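Side-chain contacts in 3-phytase (Klebsiella pneumoniae, PDB 2WNH), which probably hydrolyses phytate, inositol hexakisphosphate, as a 3-phytase of the histidine acid phosphatase family: residues V297-N302 / G389-R394; L323-D328 / G332-R337. The protein carries 3 engineered substitutions. All coordinates share one frame; numbering follows the deposited sequence.

Contact 1: V297-N302 / G389-R394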
ATOM      1  N   VAL B 297      13.467  -3.108 -38.579  1.00 16.05           N
ATOM      2  CA  VAL B 297      14.628  -2.904 -37.723  1.00 16.02           C
ATOM      3  C   VAL B 297      15.428  -4.191 -37.458  1.00 16.13           C
ATOM      4  O   VAL B 297      16.662  -4.194 -37.605  1.00 16.94           O
ATOM      5  CB  VAL B 297      14.232  -2.197 -36.416  1.00 16.54           C
ATOM      6  CG1 VAL B 297      15.441  -2.126 -35.479  1.00 17.16           C
ATOM      7  CG2 VAL B 297      13.714  -0.799 -36.742  1.00 15.80           C
ATOM      8  N   ARG B 298      14.766  -5.284 -37.070  1.00 14.36           N
ATOM      9  CA  ARG B 298      15.491  -6.520 -36.797  1.00 14.53           C
ATOM     10  C   ARG B 298      16.131  -7.070 -38.070  1.00 15.08           C
ATOM     11  O   ARG B 298      17.187  -7.673 -38.011  1.00 15.36           O
ATOM     12  CB  ARG B 298      14.633  -7.587 -36.080  1.00 15.46           C
ATOM     13  CG  ARG B 298      13.373  -8.037 -36.812  1.00 14.49           C
ATOM     14  CD  ARG B 298      13.560  -9.316 -37.653  1.00 17.45           C
ATOM     15  NE  ARG B 298      12.308  -9.623 -38.359  1.00 18.22           N
ATOM     16  CZ  ARG B 298      11.274 -10.250 -37.792  1.00 19.64           C
ATOM     17  NH1 ARG B 298      11.360 -10.630 -36.523  1.00 20.38           N
ATOM     18  NH2 ARG B 298      10.148 -10.489 -38.482  1.00 19.95           N
ATOM     19  N   THR B 299      15.483  -6.869 -39.217  1.00 16.33           N
ATOM     20  CA  THR B 299      16.126  -7.265 -40.486  1.00 16.43           C
ATOM     21  C   THR B 299      17.444  -6.527 -40.723  1.00 17.46           C
ATOM     22  O   THR B 299      18.462  -7.151 -41.053  1.00 17.56           O
ATOM     23  CB  THR B 299      15.132  -7.181 -41.674  1.00 16.16           C
ATOM     24  OG1 THR B 299      14.204  -8.256 -41.528  1.00 17.78           O
ATOM     25  CG2 THR B 299      15.847  -7.326 -43.020  1.00 17.66           C
ATOM     26  N   LEU B 300      17.433  -5.209 -40.526  1.00 17.90           N
ATOM     27  CA  LEU B 300      18.655  -4.406 -40.672  1.00 17.94           C
ATOM     28  C   LEU B 300      19.717  -4.805 -39.656  1.00 17.50           C
ATOM     29  O   LEU B 300      20.923  -4.806 -39.950  1.00 19.01           O
ATOM     30  CB  LEU B 300      18.335  -2.902 -40.606  1.00 16.98           C
ATOM     31  CG  LEU B 300      17.442  -2.348 -41.728  1.00 17.90           C
ATOM     32  CD1 LEU B 300      17.186  -0.897 -41.464  1.00 18.19           C
ATOM     33  CD2 LEU B 300      18.102  -2.558 -43.076  1.00 19.71           C
ATOM     34  N   MET B 301      19.275  -5.188 -38.458  1.00 17.78           N
ATOM     35  CA  MET B 301      20.181  -5.716 -37.413  1.00 17.17           C
ATOM     36  C   MET B 301      20.727  -7.094 -37.733  1.00 17.34           C
ATOM     37  O   MET B 301      21.669  -7.543 -37.077  1.00 19.13           O
ATOM     38  CB  MET B 301      19.479  -5.759 -36.046  0.60 17.60           C
ATOM     39  CG  MET B 301      19.081  -4.402 -35.486  0.60 17.19           C
ATOM     40  SD  MET B 301      17.914  -4.593 -34.107  0.60 18.17           S
ATOM     41  CE  MET B 301      19.033  -4.635 -32.725  0.60 21.91           C
ATOM     42  N   ASN B 302      20.117  -7.777 -38.710  1.00 17.26           N
ATOM     43  CA  ASN B 302      20.402  -9.200 -38.973  1.00 18.90           C
ATOM     44  C   ASN B 302      20.167 -10.068 -37.727  1.00 19.35           C
ATOM     45  O   ASN B 302      20.946 -10.964 -37.400  1.00 19.83           O
ATOM     46  CB  ASN B 302      21.827  -9.374 -39.528  1.00 19.78           C
ATOM     47  CG  ASN B 302      21.960 -10.562 -40.479  1.00 24.70           C
ATOM     48  OD1 ASN B 302      23.074 -10.928 -40.844  1.00 35.66           O
ATOM     49  ND2 ASN B 302      20.848 -11.144 -40.903  1.00 24.22           N
ATOM     50  N   GLY B 389      24.622  -1.774 -37.306  1.00 18.27           N
ATOM     51  CA  GLY B 389      24.341  -0.700 -38.248  1.00 18.06           C
ATOM     52  C   GLY B 389      24.797  -0.931 -39.686  1.00 19.82           C
ATOM     53  O   GLY B 389      24.572  -0.067 -40.530  1.00 20.50           O
ATOM     54  N   GLN B 390      25.394  -2.090 -39.963  1.00 20.49           N
ATOM     55  CA  GLN B 390      26.024  -2.369 -41.279  1.00 23.28           C
ATOM     56  C   GLN B 390      25.099  -2.217 -42.478  1.00 23.69           C
ATOM     57  O   GLN B 390      25.563  -1.890 -43.569  1.00 24.31           O
ATOM     58  CB  GLN B 390      26.485  -3.815 -41.357  1.00 23.91           C
ATOM     59  CG  GLN B 390      27.619  -4.216 -40.504  1.00 31.24           C
ATOM     60  CD  GLN B 390      27.813  -5.718 -40.594  1.00 36.44           C
ATOM     61  OE1 GLN B 390      28.334  -6.219 -41.597  1.00 40.30           O
ATOM     62  NE2 GLN B 390      27.360  -6.455 -39.564  1.00 37.32           N
ATOM     63  N   ARG B 391      23.819  -2.551 -42.294  1.00 22.66           N
ATOM     64  CA  ARG B 391      22.867  -2.623 -43.391  1.00 21.61           C
ATOM     65  C   ARG B 391      22.070  -1.343 -43.527  1.00 21.24           C
ATOM     66  O   ARG B 391      21.218  -1.259 -44.398  1.00 21.30           O
ATOM     67  CB  ARG B 391      21.891  -3.798 -43.203  1.00 21.17           C
ATOM     68  CG  ARG B 391      22.507  -5.180 -43.360  1.00 22.47           C
ATOM     69  CD  ARG B 391      21.527  -6.282 -42.947  1.00 25.37           C
ATOM     70  NE  ARG B 391      21.835  -7.534 -43.630  1.00 29.80           N
ATOM     71  CZ  ARG B 391      21.034  -8.602 -43.672  1.00 33.55           C
ATOM     72  NH1 ARG B 391      19.858  -8.610 -43.047  1.00 29.94           N
ATOM     73  NH2 ARG B 391      21.417  -9.684 -44.343  1.00 34.16           N
ATOM     74  N   ILE B 392      22.344  -0.340 -42.690  1.00 20.76           N
ATOM     75  CA  ILE B 392      21.649   0.950 -42.801  1.00 21.94           C
ATOM     76  C   ILE B 392      21.960   1.560 -44.174  1.00 22.43           C
ATOM     77  O   ILE B 392      23.111   1.553 -44.610  1.00 23.06           O
ATOM     78  CB  ILE B 392      22.058   1.924 -41.665  1.00 21.48           C
ATOM     79  CG1 ILE B 392      21.393   1.485 -40.345  1.00 22.57           C
ATOM     80  CG2 ILE B 392      21.686   3.383 -42.001  1.00 21.67           C
ATOM     81  CD1 ILE B 392      22.027   2.072 -39.063  1.00 23.62           C
ATOM     82  N   ASP B 393      20.920   2.046 -44.847  1.00 23.47           N
ATOM     83  CA  ASP B 393      21.072   2.805 -46.073  1.00 24.47           C
ATOM     84  C   ASP B 393      21.099   4.265 -45.657  1.00 24.92           C
ATOM     85  O   ASP B 393      20.065   4.830 -45.280  1.00 24.83           O
ATOM     86  CB  ASP B 393      19.895   2.540 -47.027  1.00 24.71           C
ATOM     87  CG  ASP B 393      20.047   3.290 -48.340  1.00 26.08           C
ATOM     88  OD1 ASP B 393      21.074   3.082 -49.008  1.00 27.74           O
ATOM     89  OD2 ASP B 393      19.153   4.093 -48.687  1.00 29.04           O
ATOM     90  N   ARG B 394      22.283   4.877 -45.712  1.00 24.97           N
ATOM     91  CA  ARG B 394      22.465   6.233 -45.183  1.00 25.76           C
ATOM     92  C   ARG B 394      21.553   7.307 -45.787  1.00 25.80           C
ATOM     93  O   ARG B 394      20.974   8.095 -45.040  1.00 25.55           O
ATOM     94  CB  ARG B 394      23.937   6.658 -45.199  1.00 26.67           C
ATOM     95  CG  ARG B 394      24.832   5.813 -44.292  1.00 28.38           C
ATOM     96  CD  ARG B 394      24.607   6.160 -42.809  1.00 31.18           C
ATOM     97  NE  ARG B 394      25.112   5.109 -41.929  1.00 33.59           N
ATOM     98  CZ  ARG B 394      24.784   4.980 -40.646  1.00 34.49           C
ATOM     99  NH1 ARG B 394      23.927   5.830 -40.088  1.00 33.26           N
ATOM    100  NH2 ARG B 394      25.296   3.989 -39.933  1.00 35.66           N
TER
HETATM  101  O   HOH W   1      22.066  -2.360 -40.102  1.00 26.67           O
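Over one face of the Arg391 guanidinium lies the amide of Asn302, its CG 3.7 Å above the plane and displaced toward the rim. The two flat groups are stacked, 28° apart. Asn302 ND2 and Arg391 NH1, 3.5 Å from each other, are both donors, so this is a stack of planar groups and not a bond. At the edge of the same guanidinium sits the backbone carbonyl of Thr299. Arg391 NH1 donates to Thr299 O at 2.8 Å, nearly within its own plane, but the bend at the hydrogen (146°) makes the bond less than straight.

That carbonyl illustrates how the end of a helix can be gripped twice. Asn302, with positive phi, closes a Schellman motif, and one of the motif's bonds runs from Asn302 N to Thr299 O; this donor and Arg391 NH1 come from opposite faces of the carbonyl plane. Arg391 arrives with CG anti to its carbonyl carbon (chi1 -70°) and a chain extended as far as NE, which carries CD past Leu300 O at 3.4 Å. A water donates to Leu300 O at 2.7 Å and accepts from Arg391 N, joining main chain to main chain. Alongside this, Leu300 CD2 packs 4.0 Å from Arg391 CB.

The contact thus fastens the C-terminal end of helix 291-301 to the type I turn Gly389-Ile392 that follows helix 381-388. Helix 256-274 backs both partners: Leu300 rests on Ser264 and Leu267, and Gln260 donates to Arg391 O. Thr299 OG1 turns instead to Asp254, while Val297 and Met301 lean on strand 320-328.

Contact 2: L323-D328 / G332-R337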
ATOM      1  N   LEU B 323      17.483  -2.185 -26.623  1.00 13.47           N
ATOM      2  CA  LEU B 323      18.937  -1.981 -26.530  1.00 14.85           C
ATOM      3  C   LEU B 323      19.246  -1.388 -25.149  1.00 14.94           C
ATOM      4  O   LEU B 323      18.624  -0.402 -24.749  1.00 15.52           O
ATOM      5  CB  LEU B 323      19.400  -0.975 -27.577  1.00 15.58           C
ATOM      6  CG  LEU B 323      18.940  -1.185 -29.019  1.00 19.20           C
ATOM      7  CD1 LEU B 323      19.415   0.001 -29.890  1.00 22.12           C
ATOM      8  CD2 LEU B 323      19.432  -2.510 -29.556  1.00 23.91           C
ATOM      9  N   GLU B 324      20.213  -1.977 -24.459  1.00 14.40           N
ATOM     10  CA  GLU B 324      20.678  -1.468 -23.163  1.00 15.26           C
ATOM     11  C   GLU B 324      22.176  -1.168 -23.189  1.00 15.68           C
ATOM     12  O   GLU B 324      22.966  -2.032 -23.549  1.00 15.43           O
ATOM     13  CB  GLU B 324      20.424  -2.513 -22.059  1.00 16.38           C
ATOM     14  CG  GLU B 324      18.939  -2.678 -21.662  1.00 15.59           C
ATOM     15  CD  GLU B 324      18.685  -3.878 -20.733  1.00 18.13           C
ATOM     16  OE1 GLU B 324      19.622  -4.675 -20.450  1.00 16.07           O
ATOM     17  OE2 GLU B 324      17.527  -4.052 -20.287  1.00 15.97           O
ATOM     18  N   ARG B 325      22.556   0.031 -22.753  1.00 16.37           N
ATOM     19  CA  ARG B 325      23.977   0.342 -22.527  1.00 16.20           C
ATOM     20  C   ARG B 325      24.337   0.086 -21.075  1.00 16.60           C
ATOM     21  O   ARG B 325      23.725   0.655 -20.174  1.00 16.55           O
ATOM     22  CB  ARG B 325      24.301   1.803 -22.876  1.00 16.60           C
ATOM     23  CG  ARG B 325      25.818   2.059 -22.896  1.00 20.42           C
ATOM     24  CD  ARG B 325      26.129   3.476 -23.289  1.00 18.30           C
ATOM     25  NE  ARG B 325      25.983   4.434 -22.198  1.00 19.59           N
ATOM     26  CZ  ARG B 325      25.110   5.439 -22.183  1.00 21.17           C
ATOM     27  NH1 ARG B 325      24.247   5.610 -23.187  1.00 23.76           N
ATOM     28  NH2 ARG B 325      25.086   6.272 -21.147  1.00 21.53           N
ATOM     29  N   TRP B 326      25.327  -0.789 -20.885  1.00 15.13           N
ATOM     30  CA  TRP B 326      25.855  -1.179 -19.592  1.00 16.61           C
ATOM     31  C   TRP B 326      27.294  -0.726 -19.448  1.00 17.77           C
ATOM     32  O   TRP B 326      28.005  -0.548 -20.426  1.00 17.87           O
ATOM     33  CB  TRP B 326      25.821  -2.694 -19.441  1.00 16.93           C
ATOM     34  CG  TRP B 326      24.428  -3.256 -19.255  1.00 15.94           C
ATOM     35  CD1 TRP B 326      23.506  -3.558 -20.242  1.00 17.20           C
ATOM     36  CD2 TRP B 326      23.795  -3.589 -18.008  1.00 15.20           C
ATOM     37  NE1 TRP B 326      22.360  -4.057 -19.678  1.00 14.44           N
ATOM     38  CE2 TRP B 326      22.502  -4.090 -18.314  1.00 16.16           C
ATOM     39  CE3 TRP B 326      24.193  -3.510 -16.664  1.00 15.75           C
ATOM     40  CZ2 TRP B 326      21.598  -4.510 -17.317  1.00 16.45           C
ATOM     41  CZ3 TRP B 326      23.292  -3.936 -15.665  1.00 17.26           C
ATOM     42  CH2 TRP B 326      22.012  -4.437 -16.005  1.00 18.20           C
ATOM     43  N   ARG B 327      27.721  -0.567 -18.207  1.00 17.32           N
ATOM     44  CA  ARG B 327      29.092  -0.153 -17.924  1.00 19.51           C
ATOM     45  C   ARG B 327      29.667  -1.100 -16.895  1.00 18.77           C
ATOM     46  O   ARG B 327      29.007  -1.456 -15.901  1.00 16.94           O
ATOM     47  CB  ARG B 327      29.096   1.277 -17.401  1.00 20.02           C
ATOM     48  CG  ARG B 327      30.454   1.798 -17.068  1.00 22.42           C
ATOM     49  CD  ARG B 327      30.455   3.297 -17.249  1.00 21.57           C
ATOM     50  NE  ARG B 327      29.559   3.958 -16.292  1.00 23.91           N
ATOM     51  CZ  ARG B 327      29.403   5.275 -16.228  1.00 21.86           C
ATOM     52  NH1 ARG B 327      30.080   6.060 -17.060  1.00 23.30           N
ATOM     53  NH2 ARG B 327      28.572   5.808 -15.333  1.00 21.66           N
ATOM     54  N   ASP B 328      30.907  -1.527 -17.156  1.00 18.86           N
ATOM     55  CA  ASP B 328      31.712  -2.229 -16.186  1.00 19.41           C
ATOM     56  C   ASP B 328      32.216  -1.208 -15.143  1.00 18.76           C
ATOM     57  O   ASP B 328      33.072  -0.389 -15.461  1.00 19.06           O
ATOM     58  CB  ASP B 328      32.893  -2.883 -16.924  1.00 21.00           C
ATOM     59  CG  ASP B 328      33.826  -3.663 -15.996  1.00 23.70           C
ATOM     60  OD1 ASP B 328      33.579  -3.734 -14.774  1.00 26.97           O
ATOM     61  OD2 ASP B 328      34.819  -4.210 -16.507  1.00 27.08           O
ATOM     62  N   GLY B 332      34.882   1.434 -16.275  1.00 19.95           N
ATOM     63  CA  GLY B 332      34.185   2.412 -17.111  1.00 20.01           C
ATOM     64  C   GLY B 332      33.964   1.947 -18.547  1.00 19.61           C
ATOM     65  O   GLY B 332      33.436   2.702 -19.364  1.00 20.95           O
ATOM     66  N   GLU B 333      34.365   0.716 -18.864  1.00 19.02           N
ATOM     67  CA  GLU B 333      34.176   0.191 -20.230  1.00 19.73           C
ATOM     68  C   GLU B 333      32.697  -0.101 -20.535  1.00 18.79           C
ATOM     69  O   GLU B 333      32.020  -0.711 -19.706  1.00 19.30           O
ATOM     70  CB  GLU B 333      34.987  -1.097 -20.433  1.00 19.42           C
ATOM     71  CG  GLU B 333      35.245  -1.480 -21.898  1.00 26.33           C
ATOM     72  CD  GLU B 333      36.123  -0.477 -22.662  1.00 30.74           C
ATOM     73  OE1 GLU B 333      37.135   0.016 -22.104  1.00 32.73           O
ATOM     74  OE2 GLU B 333      35.796  -0.191 -23.836  1.00 33.88           O
ATOM     75  N   ARG B 334      32.232   0.294 -21.728  1.00 19.35           N
ATOM     76  CA  ARG B 334      30.821   0.182 -22.078  1.00 18.05           C
ATOM     77  C   ARG B 334      30.518  -1.010 -22.989  1.00 18.27           C
ATOM     78  O   ARG B 334      31.350  -1.429 -23.823  1.00 17.66           O
ATOM     79  CB  ARG B 334      30.323   1.480 -22.694  1.00 19.30           C
ATOM     80  CG  ARG B 334      30.200   2.575 -21.644  1.00 20.42           C
ATOM     81  CD  ARG B 334      30.030   3.921 -22.260  1.00 23.61           C
ATOM     82  NE  ARG B 334      29.400   4.829 -21.305  1.00 25.09           N
ATOM     83  CZ  ARG B 334      29.606   6.148 -21.265  1.00 27.65           C
ATOM     84  NH1 ARG B 334      30.475   6.722 -22.101  1.00 26.11           N
ATOM     85  NH2 ARG B 334      28.957   6.893 -20.372  1.00 23.69           N
ATOM     86  N   TYR B 335      29.318  -1.557 -22.780  1.00 17.06           N
ATOM     87  CA  TYR B 335      28.815  -2.741 -23.457  1.00 16.84           C
ATOM     88  C   TYR B 335      27.379  -2.501 -23.884  1.00 16.96           C
ATOM     89  O   TYR B 335      26.708  -1.656 -23.331  1.00 17.46           O
ATOM     90  CB  TYR B 335      28.841  -3.932 -22.506  1.00 18.45           C
ATOM     91  CG  TYR B 335      30.232  -4.423 -22.221  1.00 17.97           C
ATOM     92  CD1 TYR B 335      31.048  -3.754 -21.295  1.00 21.11           C
ATOM     93  CD2 TYR B 335      30.746  -5.558 -22.878  1.00 19.34           C
ATOM     94  CE1 TYR B 335      32.347  -4.204 -21.017  1.00 22.53           C
ATOM     95  CE2 TYR B 335      32.039  -6.008 -22.609  1.00 19.44           C
ATOM     96  CZ  TYR B 335      32.826  -5.324 -21.687  1.00 21.05           C
ATOM     97  OH  TYR B 335      34.105  -5.750 -21.414  1.00 22.83           O
ATOM     98  N   LEU B 336      26.925  -3.268 -24.865  1.00 16.10           N
ATOM     99  CA  LEU B 336      25.552  -3.218 -25.321  1.00 16.08           C
ATOM    100  C   LEU B 336      24.911  -4.589 -25.111  1.00 17.24           C
ATOM    101  O   LEU B 336      25.558  -5.613 -25.312  1.00 17.03           O
ATOM    102  CB  LEU B 336      25.528  -2.823 -26.800  1.00 16.70           C
ATOM    103  CG  LEU B 336      24.169  -2.536 -27.421  1.00 18.60           C
ATOM    104  CD1 LEU B 336      23.587  -1.252 -26.841  1.00 18.23           C
ATOM    105  CD2 LEU B 336      24.277  -2.454 -28.947  1.00 18.74           C
ATOM    106  N   ARG B 337      23.657  -4.587 -24.660  1.00 15.82           N
ATOM    107  CA  ARG B 337      22.814  -5.781 -24.628  1.00 15.08           C
ATOM    108  C   ARG B 337      21.638  -5.532 -25.558  1.00 15.88           C
ATOM    109  O   ARG B 337      21.060  -4.436 -25.565  1.00 16.77           O
ATOM    110  CB  ARG B 337      22.326  -6.024 -23.196  1.00 14.75           C
ATOM    111  CG  ARG B 337      21.399  -7.198 -23.062  1.00 16.37           C
ATOM    112  CD  ARG B 337      21.118  -7.479 -21.616  1.00 15.43           C
ATOM    113  NE  ARG B 337      20.221  -8.613 -21.490  1.00 17.10           N
ATOM    114  CZ  ARG B 337      19.117  -8.610 -20.757  1.00 19.48           C
ATOM    115  NH1 ARG B 337      18.752  -7.516 -20.090  1.00 18.00           N
ATOM    116  NH2 ARG B 337      18.377  -9.710 -20.701  1.00 21.79           N
TER
HETATM  117  O   HOH W   2      32.340   5.324 -18.723  1.00 28.23           O
HETATM  118  O   HOH W   3      35.255  -4.325 -19.307  1.00 29.42           O
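Glu324 and Arg337 join in a salt bridge, OE1 to NH1 at 3.0 Å, their side chains side by side. With CG anti to the backbone N (chi1 177°) and its chain extended to NE, Arg337 runs beside Trp326, CB 4.0 Å from Trp326 CD1, bringing NH1 to the carboxylate. Trp326 NE1 also donates to Glu324 OE1, at 2.9 Å, on the anti side, whereas Arg337 NH1 takes the syn side; approaching from opposite faces of the carboxylate plane, the two donors should help fix its rotation. Arg337 NE forms a salt bridge with Glu364, and the hydroxyls of Tyr75 and Tyr339 hydrogen-bond to Glu324 OE2.

Glu324/Arg337 and Trp326/Tyr335 are hydrogen-bonded antiparallel pairs; Asp328 N to Glu333 O continues toward the turn, where Gly332 N reaches Asp328 O at 2.7 Å.

Arg327 NH1 and Arg334 NH2 are 3.6 Å apart, their guanidinium planes 11° from parallel. Glu17 forms salt bridges with Arg325 and Arg334, Arg325 NH1 donates to Val274 O, and Arg327 NH2 meets Gln15 and, in a salt bridge, Asp13 of the second subunit. Water links Arg327 NH1 to Gly332 O.

Strand 14-24 flanks strand 320-328, strand 376-380 pairs with strand 334-342, and helix 381-388 covers Leu336.

Contacts 1 and 2 lie with their centres about 20 Å apart, yet they meet where Met301 CE packs on Leu323 CD2 at 3.8 Å. Strand 320-328 is the next regular element after helix 291-301; contact 2, a local hairpin, is nested inside the long loop that contact 1 closes between residues 297-302 and 389-394. Helix 381-388 ties the pair together as well: it packs on the hairpin, and the turn of contact 1 follows its end. One contact therefore belongs to the mixed sheet of the histidine phosphatase fold, and the other joins the end of a helix packed on that sheet to the turn after helix 381-388.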